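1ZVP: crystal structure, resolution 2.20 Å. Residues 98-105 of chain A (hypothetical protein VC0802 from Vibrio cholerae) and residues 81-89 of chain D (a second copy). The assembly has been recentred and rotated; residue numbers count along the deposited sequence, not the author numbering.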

# COMPACT_ATOMS: atom_id res chain seq x y z
N HIS A 98 4.06 -18.32 -1.97
CA HIS A 98 4.50 -18.61 -3.33
C HIS A 98 5.79 -17.86 -3.72
O HIS A 98 6.14 -17.78 -4.90
CB HIS A 98 3.37 -18.28 -4.31
CG HIS A 98 2.21 -19.21 -4.20
ND1 HIS A 98 1.96 -20.19 -5.14
CD2 HIS A 98 1.25 -19.33 -3.26
CE1 HIS A 98 0.88 -20.86 -4.79
NE2 HIS A 98 0.43 -20.37 -3.65
N GLY A 99 6.49 -17.33 -2.72
CA GLY A 99 7.69 -16.54 -2.94
C GLY A 99 7.43 -15.27 -3.74
O GLY A 99 8.26 -14.86 -4.54
N ILE A 100 6.27 -14.66 -3.51
CA ILE A 100 5.88 -13.43 -4.21
C ILE A 100 5.80 -12.29 -3.20
O ILE A 100 5.11 -12.38 -2.19
CB ILE A 100 4.52 -13.58 -4.99
CG1 ILE A 100 4.55 -14.81 -5.91
CG2 ILE A 100 4.18 -12.30 -5.77
CD1 ILE A 100 3.23 -15.16 -6.54
N SER A 101 6.52 -11.21 -3.48
CA SER A 101 6.47 -10.03 -2.62
C SER A 101 5.32 -9.12 -3.05
O SER A 101 5.06 -8.98 -4.23
CB SER A 101 7.81 -9.29 -2.62
OG SER A 101 8.01 -8.60 -3.84
N ALA A 102 4.63 -8.55 -2.08
CA ALA A 102 3.46 -7.71 -2.34
C ALA A 102 3.83 -6.30 -1.96
O ALA A 102 4.16 -6.03 -0.81
CB ALA A 102 2.27 -8.19 -1.51
N ASN A 103 3.80 -5.40 -2.92
CA ASN A 103 3.96 -4.00 -2.61
C ASN A 103 2.63 -3.33 -2.73
O ASN A 103 2.19 -3.02 -3.83
CB ASN A 103 4.97 -3.37 -3.56
CG ASN A 103 6.32 -4.03 -3.47
OD1 ASN A 103 7.03 -3.90 -2.47
ND2 ASN A 103 6.68 -4.78 -4.51
N VAL A 104 1.96 -3.12 -1.60
CA VAL A 104 0.59 -2.60 -1.63
C VAL A 104 0.47 -1.08 -1.54
O VAL A 104 1.18 -0.41 -0.79
CB VAL A 104 -0.42 -3.44 -0.75
CG1 VAL A 104 0.29 -4.52 0.04
CG2 VAL A 104 -1.34 -2.57 0.11
N ILE A 105 -0.38 -0.53 -2.40
CA ILE A 105 -0.78 0.87 -2.30
C ILE A 105 -2.29 0.89 -2.12
O ILE A 105 -3.02 0.49 -3.01
CB ILE A 105 -0.35 1.72 -3.53
CG1 ILE A 105 1.19 1.71 -3.65
CG2 ILE A 105 -0.90 3.15 -3.41
CD1 ILE A 105 1.78 2.49 -4.83
N SER D 81 13.67 -4.02 0.57
CA SER D 81 13.49 -3.53 -0.81
C SER D 81 12.07 -3.82 -1.33
O SER D 81 11.21 -4.32 -0.59
CB SER D 81 14.57 -4.13 -1.73
OG SER D 81 14.54 -5.55 -1.74
N LEU D 82 11.85 -3.49 -2.61
CA LEU D 82 10.56 -3.73 -3.31
C LEU D 82 10.38 -5.20 -3.78
O LEU D 82 9.40 -5.53 -4.48
CB LEU D 82 10.37 -2.74 -4.48
CG LEU D 82 9.91 -1.28 -4.33
CD1 LEU D 82 8.81 -1.07 -3.29
CD2 LEU D 82 11.08 -0.38 -4.04
N GLU D 83 11.32 -6.07 -3.42
CA GLU D 83 11.18 -7.52 -3.63
C GLU D 83 11.74 -8.35 -2.46
O GLU D 83 12.56 -9.25 -2.65
CB GLU D 83 11.75 -7.98 -4.99
CG GLU D 83 13.13 -7.42 -5.35
CD GLU D 83 13.04 -6.22 -6.28
OE1 GLU D 83 13.64 -5.17 -5.94
OE2 GLU D 83 12.37 -6.33 -7.33
N ALA D 84 11.28 -8.03 -1.25
CA ALA D 84 11.55 -8.86 -0.09
C ALA D 84 10.27 -9.62 0.28
O ALA D 84 9.27 -9.02 0.69
CB ALA D 84 12.03 -8.01 1.08
N VAL D 85 10.30 -10.94 0.10
CA VAL D 85 9.11 -11.75 0.31
C VAL D 85 8.90 -12.06 1.80
O VAL D 85 9.82 -12.55 2.48
CB VAL D 85 9.08 -13.03 -0.59
CG1 VAL D 85 10.46 -13.64 -0.75
CG2 VAL D 85 8.10 -14.06 -0.04
N GLY D 86 7.70 -11.75 2.29
CA GLY D 86 7.34 -11.97 3.69
C GLY D 86 7.09 -10.71 4.49
O GLY D 86 6.43 -10.77 5.53
N LEU D 87 7.59 -9.56 4.03
CA LEU D 87 7.52 -8.32 4.79
C LEU D 87 6.10 -7.77 4.98
O LEU D 87 5.73 -7.40 6.09
CB LEU D 87 8.45 -7.25 4.22
CG LEU D 87 8.67 -6.08 5.19
CD1 LEU D 87 9.54 -6.47 6.40
CD2 LEU D 87 9.24 -4.89 4.48
N THR D 88 5.32 -7.73 3.90
CA THR D 88 3.94 -7.24 3.98
C THR D 88 3.10 -8.15 4.85
O THR D 88 2.32 -7.68 5.68
CB THR D 88 3.31 -7.05 2.60
OG1 THR D 88 4.13 -6.17 1.83
CG2 THR D 88 1.93 -6.43 2.74
N ALA D 89 3.27 -9.46 4.67
CA ALA D 89 2.61 -10.46 5.49
C ALA D 89 2.96 -10.27 6.97
O ALA D 89 2.06 -10.31 7.83
CB ALA D 89 2.96 -11.85 5.00
O HOH W 1 6.69 -8.18 0.64
O HOH W 2 8.45 -5.99 -0.45

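This is a mixed contact between two copies of one protein, in which hydroxyl and amide side chains bond to backbone carbonyls of the partner chain and apolar groups, chiefly of Val D85 and Leu D82, pack beside them.

The shortest bond joins Thr D88 OG1 to Ala A102 O at 2.6 Å, with the hydroxyl as donor. Thr D88 lies in the first turn of a helix and its CA-to-CB bond points toward chain A, so its branched side chain suits the site twice over: besides the hydroxyl, it offers a methyl, CG2, which packs 3.7 Å from Val A104 CG1.

A second focus is the carbonyl of Leu D82. Asn A103 ND2 donates to Leu D82 O at 2.8 Å, with an N-H...O angle of 159°, close to straight. The CA-to-CB bond of Asn A103 runs sideways, but the side chain is long enough to bring its amide to the carbonyl. Its OD1 lies 3.4 Å from Leu D82 CD1. The same carbonyl also accepts a weak bond from Ser A101 OG, at 3.4 Å. Serine is small enough to sit close to the chain D backbone, with its CB 3.6 Å from Ala D84 O.

Val D85 supplies an apolar patch, its CG2 resting 3.8 Å from Gly A99 CA. The positive phi of Gly A99 by itself favours glycine. Gly D86 makes no contact across the interface; it occupies the N-cap position within a type II turn, where its backbone angles would jam a CB against the preceding carbonyl.

Water 1 links the two chains, donating to Ala D84 O at 2.7 Å and accepting a weak bond from Ala A102 N at 3.4 Å. It thus gives partners to backbone groups that do not meet directly.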